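Local coordinates for 1-pyrroline-5-carboxylate dehydrogenase (Thermus thermophilus, PDB 1UZB), which probably oxidises the semialdehyde form of 1-pyrroline-5-carboxylate to glutamate with a nicotinamide cofactor, as a member of the aldehyde dehydrogenase family, at residues Tyr152-Val157 / Asp166-Tyr171; Arg327-Gln332 / Ile426-Phe431; Leu360-Ser365 / Gly396-Pro401. One frame throughout, in Å; residues are numbered along the deposited sequence.

Contact 1 of 3, residues Tyr152-Val157 / Asp166-Tyr171; sequences YRYPAV and DNESFY
Y154 and E168 both hold CG anti to the backbone N (chi1 175° and -173°), and these torsions bring the phenol to the carboxylate. The contact lays the loop that follows helix 128-149 on strand 165-180. This strand pairs antiparallel with strand 507-515, consistent with the protruding oligomerisation domain of aldehyde dehydrogenases. Y154 OH donates to E168 OE1 at 2.6 Å. It meets the oxygen on its syn side, 34° out of the carboxylate plane. The buried carboxylate also takes salt bridges from two other chains, R100 of the second subunit at OE2 and R461 of the third at OE1. R100 of the second subunit bonds Y154 OH as well.

Further back, the edge of the Y154 ring meets the face of F170, with centroids of the two rings 5.2 Å apart. A phenylalanine in place of Y154 would probably leave E168 OE1 without its phenol donor and R100 of the second subunit without one of its mates.

Y171 is held between two groups on opposite faces of its ring. The edge of Y152 points at one face, in an offset edge-to-face pair. V157 CG2 lies over the other, 4.1 Å from the Y171 ring centroid, a CH-pi contact. Y171 OH bonds D501 of the third subunit, and Y152 OH bonds L500 O of the same chain.

V157 CB and S169 CB pack tightly at 3.5 Å. The direct backbone bond here, V157 N to S169 O, is weak at 3.4 Å. Two waters add bridges between the backbones. One accepts from S169 N and donates to V157 O at 2.7 Å. Another accepts from A156 N and Y171 N, and donates to Y152 O at 2.9 Å.

Contact 2 of 3, residues Arg327-Gln332 / Ile426-Phe431; sequences RLILTQ and IRVKDF
I426 pairs with I329 where strands 422-428 and 325-331 run parallel. They are neighbours in the mixed sheet of an alpha/beta domain, consistent with the catalytic domain of aldehyde dehydrogenases. I426 uses both its backbone polar groups on the same partner strand. I426 N donates to L328 O at 2.8 Å. I426 O accepts from L330 N at 2.9 Å.

R427 comes next, on the sheet face of L330. Its chain leaves with CG anti to the backbone N (chi1 179°) and then bends at chi3, which turns the guanidinium to the end of Q332. R427 NH2 donates to Q332 OE1 at 2.8 Å. The oxygen lies close to the guanidinium plane, at its edge, while the amide is turned steeply against that plane. R427 NE makes a salt bridge with E406 OE2, so the neutral amide of Q332 and a carboxylate each take a different guanidinium nitrogen.

V428 returns to the face of I329 and T331. V428 N donates to L330 O at 2.9 Å. Both V428 methyls reach I329 CG2, with V428 CG2 at 3.9 Å. A434, V437 and A438 of helix 431-439 also pack on I329. R327 NH2 and NH1 bond V437 O and A438 O, near the C-terminal end of helix 431-439.

At K429 the chain leaves the strand, and K429 N bonds E433 OE2. D430 is the N-cap of helix 431-439, and its OD1 takes E433 N. The carbonyl carbon D430 C rests on T331 CG2 at 3.7 Å. F431 begins the helix; its CB points away from the strand of T331, and its ring stacks with that of H456. The backbone F431 N stays 3.9 Å from T331 CG2.

Contact 3 of 3, residues Leu360-Ser365 / Gly396-Pro401; sequences LGPVVS and GYFIAP
V363 N donates to Y397 O at 2.8 Å, in a bond that is nearly straight at hydrogen (163°). The donor sits 29° off the carbonyl plane. Y397 is the centre of an inverse gamma turn, which is closed by a weak bond from F398 N to G396 O. The side chains meet beside this bond. V363 CG2 touches Y397 CB at 3.5 Å, and the two side chains cross at about a right angle. The Y397 ring then runs on to S365, whose carbonyl carbon C stands over one face near the rim.

Two irregular loops lie side by side in roughly opposite directions, one leading into helix 366-379 and the other into strand 402-405. That strand lies in the sheet holding strands 422-428 and 325-331, consistent with the aldehyde dehydrogenase catalytic domain. S365 is the N-cap of helix 366-379, with OG on Q368 N. The side chain of Q318 bonds both G361 N and P362 O.

F398 starts away from segment 360-365, but its ring curls back alongside P362, with CE1 3.5 Å from P362 CB. V363 CG1 meets I399 CD1 at 3.9 Å, and V372 of helix 366-379 also packs on I399. A water bridges the loops, donating to G361 O at 2.8 Å and accepting from I399 N. Beyond it, L360 CD2 reaches P401 CG at 3.9 Å, and Y315 touches both residues.

From the N terminus, contact 1 comes first. It closes a short loop of eight residues between the chain after helix 128-149 and strand 165-180, at a place where other subunits meet. Contact 2 opens later and closes a long loop of 93 residues, joining two neighbouring strands of the seven-stranded sheet. Contact 3 lies wholly within that long loop and closes a smaller one of 30 residues, tying the lead into helix 366-379 to the lead into strand 402-405. No contact crosses another. Contacts 2 and 3 have centres about 29 Å apart and do not touch. Contact 1 is about 51 Å from each, centre to centre.

Contact 1 of 3, residues Tyr152-Val157 / Asp166-Tyr171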
loop_
_atom_site.group_PDB
_atom_site.type_symbol
_atom_site.label_atom_id
_atom_site.label_comp_id
_atom_site.label_asym_id
_atom_site.label_seq_id
_atom_site.Cartn_x
_atom_site.Cartn_y
_atom_site.Cartn_z
ATOM N N TYR A 152 -4.159 -16.509 1.695
ATOM C CA TYR A 152 -5.270 -16.875 2.570
ATOM C C TYR A 152 -4.811 -17.267 3.971
ATOM O O TYR A 152 -5.618 -17.721 4.783
ATOM C CB TYR A 152 -6.050 -18.057 1.980
ATOM C CG TYR A 152 -6.755 -17.761 0.677
ATOM C CD1 TYR A 152 -6.112 -17.935 -0.545
ATOM C CD2 TYR A 152 -8.068 -17.295 0.670
ATOM C CE1 TYR A 152 -6.760 -17.648 -1.748
ATOM C CE2 TYR A 152 -8.726 -17.008 -0.521
ATOM C CZ TYR A 152 -8.068 -17.185 -1.725
ATOM O OH TYR A 152 -8.719 -16.904 -2.904
ATOM N N ARG A 153 -3.529 -17.084 4.264
ATOM C CA ARG A 153 -2.994 -17.491 5.561
ATOM C C ARG A 153 -3.573 -16.788 6.787
ATOM O O ARG A 153 -3.991 -15.635 6.730
ATOM C CB ARG A 153 -1.463 -17.377 5.557
ATOM C CG ARG A 153 -0.908 -15.971 5.699
ATOM C CD ARG A 153 0.598 -15.980 5.459
ATOM N NE ARG A 153 1.254 -14.745 5.878
ATOM C CZ ARG A 153 1.532 -14.433 7.141
ATOM N NH1 ARG A 153 1.211 -15.268 8.119
ATOM N NH2 ARG A 153 2.136 -13.288 7.426
ATOM N N TYR A 154 -3.580 -17.520 7.897
ATOM C CA TYR A 154 -4.108 -17.053 9.177
ATOM C C TYR A 154 -3.513 -15.747 9.697
ATOM O O TYR A 154 -2.294 -15.626 9.812
ATOM C CB TYR A 154 -3.891 -18.150 10.227
ATOM C CG TYR A 154 -4.274 -17.761 11.638
ATOM C CD1 TYR A 154 -3.316 -17.316 12.548
ATOM C CD2 TYR A 154 -5.600 -17.842 12.062
ATOM C CE1 TYR A 154 -3.670 -16.963 13.851
ATOM C CE2 TYR A 154 -5.965 -17.492 13.356
ATOM C CZ TYR A 154 -4.998 -17.054 14.246
ATOM O OH TYR A 154 -5.356 -16.718 15.533
ATOM N N PRO A 155 -4.353 -14.727 9.965
ATOM C CA PRO A 155 -5.814 -14.592 9.842
ATOM C C PRO A 155 -5.997 -13.640 8.656
ATOM O O PRO A 155 -5.684 -12.453 8.754
ATOM C CB PRO A 155 -6.213 -13.941 11.168
ATOM C CG PRO A 155 -4.951 -13.949 12.025
ATOM C CD PRO A 155 -3.869 -13.817 11.018
ATOM N N ALA A 156 -6.512 -14.149 7.545
ATOM C CA ALA A 156 -6.629 -13.342 6.333
ATOM C C ALA A 156 -7.840 -12.447 6.091
ATOM O O ALA A 156 -7.823 -11.651 5.155
ATOM C CB ALA A 156 -6.443 -14.252 5.123
ATOM N N VAL A 157 -8.873 -12.539 6.915
ATOM C CA VAL A 157 -10.067 -11.737 6.663
ATOM C C VAL A 157 -10.098 -10.312 7.211
ATOM O O VAL A 157 -9.791 -10.061 8.376
ATOM C CB VAL A 157 -11.319 -12.482 7.156
ATOM C CG1 VAL A 157 -12.569 -11.712 6.753
ATOM C CG2 VAL A 157 -11.341 -13.893 6.580
ATOM N N ASP A 166 -11.625 -8.439 20.463
ATOM C CA ASP A 166 -10.735 -8.854 19.394
ATOM C C ASP A 166 -11.668 -9.660 18.491
ATOM O O ASP A 166 -12.364 -10.565 18.955
ATOM C CB ASP A 166 -9.609 -9.754 19.907
ATOM C CG ASP A 166 -8.663 -10.183 18.799
ATOM O OD1 ASP A 166 -8.673 -11.374 18.414
ATOM O OD2 ASP A 166 -7.907 -9.321 18.306
ATOM N N ASN A 167 -11.719 -9.297 17.216
ATOM C CA ASN A 167 -12.550 -10.004 16.252
ATOM C C ASN A 167 -11.639 -10.491 15.156
ATOM O O ASN A 167 -11.071 -9.704 14.399
ATOM C CB ASN A 167 -13.645 -9.082 15.721
ATOM C CG ASN A 167 -14.787 -8.944 16.700
ATOM O OD1 ASN A 167 -15.593 -9.861 16.853
ATOM N ND2 ASN A 167 -14.852 -7.812 17.392
ATOM N N GLU A 168 -11.501 -11.805 15.089
ATOM C CA GLU A 168 -10.608 -12.442 14.141
ATOM C C GLU A 168 -11.317 -13.452 13.257
ATOM O O GLU A 168 -11.894 -14.417 13.753
ATOM C CB GLU A 168 -9.506 -13.140 14.935
ATOM C CG GLU A 168 -8.379 -13.734 14.130
ATOM C CD GLU A 168 -7.393 -14.446 15.026
ATOM O OE1 GLU A 168 -7.675 -15.596 15.421
ATOM O OE2 GLU A 168 -6.351 -13.843 15.358
ATOM N N SER A 169 -11.284 -13.215 11.951
ATOM C CA SER A 169 -11.885 -14.133 10.993
ATOM C C SER A 169 -10.763 -14.751 10.167
ATOM O O SER A 169 -9.801 -14.072 9.779
ATOM C CB SER A 169 -12.888 -13.406 10.097
ATOM O OG SER A 169 -14.102 -13.196 10.801
ATOM N N PHE A 170 -10.878 -16.048 9.911
ATOM C CA PHE A 170 -9.854 -16.760 9.167
ATOM C C PHE A 170 -10.424 -17.949 8.414
ATOM O O PHE A 170 -11.520 -18.429 8.713
ATOM C CB PHE A 170 -8.736 -17.224 10.115
ATOM C CG PHE A 170 -9.221 -18.015 11.302
ATOM C CD1 PHE A 170 -9.606 -17.378 12.483
ATOM C CD2 PHE A 170 -9.277 -19.401 11.247
ATOM C CE1 PHE A 170 -10.034 -18.118 13.589
ATOM C CE2 PHE A 170 -9.703 -20.144 12.345
ATOM C CZ PHE A 170 -10.079 -19.501 13.518
ATOM N N TYR A 171 -9.667 -18.421 7.433
ATOM C CA TYR A 171 -10.082 -19.551 6.624
ATOM C C TYR A 171 -9.529 -20.874 7.111
ATOM O O TYR A 171 -8.445 -20.945 7.702
ATOM C CB TYR A 171 -9.656 -19.352 5.169
ATOM C CG TYR A 171 -10.245 -18.122 4.536
ATOM C CD1 TYR A 171 -9.450 -17.015 4.246
ATOM C CD2 TYR A 171 -11.605 -18.057 4.244
ATOM C CE1 TYR A 171 -9.998 -15.868 3.681
ATOM C CE2 TYR A 171 -12.164 -16.916 3.678
ATOM C CZ TYR A 171 -11.354 -15.827 3.400
ATOM O OH TYR A 171 -11.899 -14.697 2.840
HETATM O O HOH W 1 -7.027 -17.097 7.188
HETATM O O HOH W 2 -9.366 -11.441 10.645
#

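Contact 2 of 3, residues Arg327-Gln332 / Ile426-Phe431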
loop_
_atom_site.group_PDB
_atom_site.type_symbol
_atom_site.label_atom_id
_atom_site.label_comp_id
_atom_site.label_asym_id
_atom_site.label_seq_id
_atom_site.Cartn_x
_atom_site.Cartn_y
_atom_site.Cartn_z
ATOM N N ARG A 327 -16.740 -24.003 -33.831
ATOM C CA ARG A 327 -17.620 -23.182 -34.650
ATOM C C ARG A 327 -16.827 -22.002 -35.194
ATOM O O ARG A 327 -16.043 -21.384 -34.468
ATOM C CB ARG A 327 -18.811 -22.653 -33.839
ATOM C CG ARG A 327 -19.751 -23.722 -33.302
ATOM C CD ARG A 327 -20.965 -23.083 -32.636
ATOM N NE ARG A 327 -20.580 -22.277 -31.480
ATOM C CZ ARG A 327 -21.281 -21.248 -31.014
ATOM N NH1 ARG A 327 -20.842 -20.581 -29.954
ATOM N NH2 ARG A 327 -22.410 -20.876 -31.609
ATOM N N LEU A 328 -17.010 -21.715 -36.479
ATOM C CA LEU A 328 -16.358 -20.580 -37.127
ATOM C C LEU A 328 -17.508 -19.752 -37.685
ATOM O O LEU A 328 -18.198 -20.182 -38.607
ATOM C CB LEU A 328 -15.433 -21.042 -38.258
ATOM C CG LEU A 328 -14.774 -19.904 -39.042
ATOM C CD1 LEU A 328 -13.941 -19.030 -38.109
ATOM C CD2 LEU A 328 -13.907 -20.484 -40.140
ATOM N N ILE A 329 -17.733 -18.583 -37.091
ATOM C CA ILE A 329 -18.821 -17.697 -37.497
ATOM C C ILE A 329 -18.246 -16.573 -38.340
ATOM O O ILE A 329 -17.491 -15.735 -37.850
ATOM C CB ILE A 329 -19.534 -17.123 -36.254
ATOM C CG1 ILE A 329 -20.059 -18.271 -35.386
ATOM C CG2 ILE A 329 -20.686 -16.222 -36.674
ATOM C CD1 ILE A 329 -20.544 -17.833 -34.020
ATOM N N LEU A 330 -18.607 -16.561 -39.618
ATOM C CA LEU A 330 -18.095 -15.563 -40.545
ATOM C C LEU A 330 -19.164 -14.612 -41.056
ATOM O O LEU A 330 -20.216 -15.053 -41.520
ATOM C CB LEU A 330 -17.447 -16.262 -41.743
ATOM C CG LEU A 330 -16.382 -17.312 -41.405
ATOM C CD1 LEU A 330 -15.927 -18.048 -42.662
ATOM C CD2 LEU A 330 -15.205 -16.629 -40.729
ATOM N N THR A 331 -18.897 -13.311 -40.975
ATOM C CA THR A 331 -19.841 -12.328 -41.485
ATOM C C THR A 331 -19.766 -12.455 -43.003
ATOM O O THR A 331 -18.798 -12.993 -43.540
ATOM C CB THR A 331 -19.469 -10.893 -41.044
ATOM O OG1 THR A 331 -18.188 -10.538 -41.578
ATOM C CG2 THR A 331 -19.427 -10.803 -39.526
ATOM N N GLN A 332 -20.785 -11.967 -43.701
ATOM C CA GLN A 332 -20.825 -12.095 -45.153
ATOM C C GLN A 332 -19.540 -11.693 -45.871
ATOM O O GLN A 332 -19.054 -12.423 -46.734
ATOM C CB GLN A 332 -22.010 -11.303 -45.712
ATOM C CG GLN A 332 -22.274 -11.538 -47.200
ATOM C CD GLN A 332 -22.477 -13.007 -47.534
ATOM O OE1 GLN A 332 -23.228 -13.712 -46.858
ATOM N NE2 GLN A 332 -21.811 -13.474 -48.584
ATOM N N ILE A 426 -20.409 -21.293 -39.952
ATOM C CA ILE A 426 -21.715 -20.651 -40.012
ATOM C C ILE A 426 -21.576 -19.272 -40.649
ATOM O O ILE A 426 -20.741 -18.472 -40.236
ATOM C CB ILE A 426 -22.291 -20.514 -38.583
ATOM C CG1 ILE A 426 -22.300 -21.886 -37.901
ATOM C CG2 ILE A 426 -23.689 -19.920 -38.631
ATOM C CD1 ILE A 426 -22.533 -21.840 -36.399
ATOM N N ARG A 427 -22.392 -19.004 -41.661
ATOM C CA ARG A 427 -22.360 -17.729 -42.365
ATOM C C ARG A 427 -23.472 -16.817 -41.855
ATOM O O ARG A 427 -24.641 -17.200 -41.852
ATOM C CB ARG A 427 -22.524 -17.975 -43.869
ATOM C CG ARG A 427 -22.524 -16.722 -44.730
ATOM C CD ARG A 427 -22.349 -17.075 -46.201
ATOM N NE ARG A 427 -23.462 -17.866 -46.719
ATOM C CZ ARG A 427 -24.620 -17.357 -47.129
ATOM N NH1 ARG A 427 -25.575 -18.158 -47.582
ATOM N NH2 ARG A 427 -24.820 -16.046 -47.102
ATOM N N VAL A 428 -23.100 -15.616 -41.419
ATOM C CA VAL A 428 -24.066 -14.652 -40.897
ATOM C C VAL A 428 -23.943 -13.327 -41.645
ATOM O O VAL A 428 -22.937 -13.074 -42.306
ATOM C CB VAL A 428 -23.863 -14.425 -39.376
ATOM C CG1 VAL A 428 -23.996 -15.747 -38.635
ATOM C CG2 VAL A 428 -22.496 -13.812 -39.106
ATOM N N LYS A 429 -24.965 -12.481 -41.535
ATOM C CA LYS A 429 -24.974 -11.207 -42.247
ATOM C C LYS A 429 -24.033 -10.138 -41.711
ATOM O O LYS A 429 -23.320 -9.492 -42.483
ATOM C CB LYS A 429 -26.395 -10.635 -42.298
ATOM C CG LYS A 429 -26.480 -9.301 -43.031
ATOM C CD LYS A 429 -27.902 -8.759 -43.108
ATOM C CE LYS A 429 -28.438 -8.340 -41.745
ATOM N NZ LYS A 429 -28.660 -9.495 -40.832
ATOM N N ASP A 430 -24.035 -9.942 -40.399
ATOM C CA ASP A 430 -23.186 -8.926 -39.793
ATOM C C ASP A 430 -22.683 -9.333 -38.419
ATOM O O ASP A 430 -22.945 -10.442 -37.954
ATOM C CB ASP A 430 -23.941 -7.597 -39.691
ATOM C CG ASP A 430 -25.312 -7.747 -39.061
ATOM O OD1 ASP A 430 -25.471 -8.591 -38.155
ATOM O OD2 ASP A 430 -26.236 -7.007 -39.467
ATOM N N PHE A 431 -21.971 -8.418 -37.768
ATOM C CA PHE A 431 -21.408 -8.685 -36.454
ATOM C C PHE A 431 -22.464 -8.927 -35.379
ATOM O O PHE A 431 -22.285 -9.781 -34.514
ATOM C CB PHE A 431 -20.492 -7.538 -36.028
ATOM C CG PHE A 431 -19.534 -7.913 -34.938
ATOM C CD1 PHE A 431 -18.445 -8.733 -35.211
ATOM C CD2 PHE A 431 -19.735 -7.474 -33.635
ATOM C CE1 PHE A 431 -17.569 -9.112 -34.198
ATOM C CE2 PHE A 431 -18.865 -7.846 -32.615
ATOM C CZ PHE A 431 -17.780 -8.667 -32.898
#

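Contact 3 of 3, residues Leu360-Ser365 / Gly396-Pro401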
loop_
_atom_site.group_PDB
_atom_site.type_symbol
_atom_site.label_atom_id
_atom_site.label_comp_id
_atom_site.label_asym_id
_atom_site.label_seq_id
_atom_site.Cartn_x
_atom_site.Cartn_y
_atom_site.Cartn_z
ATOM N N LEU A 360 -1.430 -33.513 -36.297
ATOM C CA LEU A 360 -2.491 -34.201 -35.570
ATOM C C LEU A 360 -2.135 -35.652 -35.317
ATOM O O LEU A 360 -1.674 -36.354 -36.217
ATOM C CB LEU A 360 -3.814 -34.193 -36.338
ATOM C CG LEU A 360 -4.728 -32.972 -36.271
ATOM C CD1 LEU A 360 -4.213 -31.906 -37.219
ATOM C CD2 LEU A 360 -6.142 -33.375 -36.660
ATOM N N GLY A 361 -2.332 -36.088 -34.082
ATOM C CA GLY A 361 -2.105 -37.475 -33.746
ATOM C C GLY A 361 -3.476 -38.118 -33.884
ATOM O O GLY A 361 -4.332 -37.597 -34.600
ATOM N N PRO A 362 -3.724 -39.245 -33.210
ATOM C CA PRO A 362 -5.004 -39.956 -33.260
ATOM C C PRO A 362 -5.946 -39.429 -32.187
ATOM O O PRO A 362 -5.516 -38.716 -31.278
ATOM C CB PRO A 362 -4.592 -41.381 -32.947
ATOM C CG PRO A 362 -3.573 -41.154 -31.865
ATOM C CD PRO A 362 -2.742 -39.995 -32.405
ATOM N N VAL A 363 -7.231 -39.757 -32.287
ATOM C CA VAL A 363 -8.139 -39.363 -31.221
ATOM C C VAL A 363 -7.807 -40.381 -30.125
ATOM O O VAL A 363 -7.176 -41.409 -30.394
ATOM C CB VAL A 363 -9.629 -39.389 -31.651
ATOM C CG1 VAL A 363 -9.881 -38.267 -32.649
ATOM C CG2 VAL A 363 -9.999 -40.726 -32.250
ATOM N N VAL A 364 -8.225 -40.106 -28.898
ATOM C CA VAL A 364 -7.839 -40.940 -27.765
ATOM C C VAL A 364 -8.246 -42.407 -27.645
ATOM O O VAL A 364 -7.513 -43.193 -27.044
ATOM C CB VAL A 364 -8.197 -40.222 -26.436
ATOM C CG1 VAL A 364 -9.648 -40.478 -26.066
ATOM C CG2 VAL A 364 -7.251 -40.667 -25.333
ATOM N N SER A 365 -9.383 -42.795 -28.205
ATOM C CA SER A 365 -9.817 -44.184 -28.066
ATOM C C SER A 365 -10.751 -44.613 -29.177
ATOM O O SER A 365 -11.210 -43.793 -29.967
ATOM C CB SER A 365 -10.543 -44.364 -26.735
ATOM O OG SER A 365 -11.747 -43.610 -26.734
ATOM N N GLY A 396 -4.113 -46.999 -35.760
ATOM C CA GLY A 396 -4.401 -45.877 -34.882
ATOM C C GLY A 396 -5.751 -45.243 -35.167
ATOM O O GLY A 396 -6.319 -45.426 -36.242
ATOM N N TYR A 397 -6.266 -44.484 -34.204
ATOM C CA TYR A 397 -7.567 -43.835 -34.351
ATOM C C TYR A 397 -7.408 -42.488 -35.047
ATOM O O TYR A 397 -7.714 -41.437 -34.480
ATOM C CB TYR A 397 -8.206 -43.655 -32.972
ATOM C CG TYR A 397 -8.199 -44.924 -32.147
ATOM C CD1 TYR A 397 -7.608 -44.954 -30.885
ATOM C CD2 TYR A 397 -8.770 -46.099 -32.637
ATOM C CE1 TYR A 397 -7.581 -46.124 -30.127
ATOM C CE2 TYR A 397 -8.751 -47.276 -31.884
ATOM C CZ TYR A 397 -8.156 -47.280 -30.631
ATOM O OH TYR A 397 -8.136 -48.434 -29.879
ATOM N N PHE A 398 -6.954 -42.533 -36.293
ATOM C CA PHE A 398 -6.712 -41.327 -37.070
ATOM C C PHE A 398 -7.919 -40.822 -37.852
ATOM O O PHE A 398 -8.489 -41.539 -38.676
ATOM C CB PHE A 398 -5.547 -41.569 -38.031
ATOM C CG PHE A 398 -4.292 -42.043 -37.354
ATOM C CD1 PHE A 398 -3.649 -41.246 -36.412
ATOM C CD2 PHE A 398 -3.752 -43.291 -37.656
ATOM C CE1 PHE A 398 -2.485 -41.683 -35.779
ATOM C CE2 PHE A 398 -2.590 -43.736 -37.028
ATOM C CZ PHE A 398 -1.957 -42.931 -36.089
ATOM N N ILE A 399 -8.295 -39.575 -37.584
ATOM C CA ILE A 399 -9.409 -38.928 -38.264
ATOM C C ILE A 399 -8.872 -37.668 -38.935
ATOM O O ILE A 399 -8.119 -36.902 -38.332
ATOM C CB ILE A 399 -10.528 -38.543 -37.273
ATOM C CG1 ILE A 399 -11.059 -39.799 -36.581
ATOM C CG2 ILE A 399 -11.657 -37.837 -38.011
ATOM C CD1 ILE A 399 -12.133 -39.535 -35.549
ATOM N N ALA A 400 -9.253 -37.462 -40.189
ATOM C CA ALA A 400 -8.792 -36.304 -40.941
ATOM C C ALA A 400 -9.474 -35.006 -40.521
ATOM O O ALA A 400 -10.639 -35.007 -40.126
ATOM C CB ALA A 400 -9.022 -36.538 -42.431
ATOM N N PRO A 401 -8.741 -33.878 -40.580
ATOM C CA PRO A 401 -9.307 -32.577 -40.216
ATOM C C PRO A 401 -10.567 -32.429 -41.061
ATOM O O PRO A 401 -10.531 -32.585 -42.284
ATOM C CB PRO A 401 -8.208 -31.602 -40.621
ATOM C CG PRO A 401 -6.972 -32.382 -40.325
ATOM C CD PRO A 401 -7.302 -33.757 -40.877
HETATM O O HOH W 3 -6.883 -37.723 -35.838
#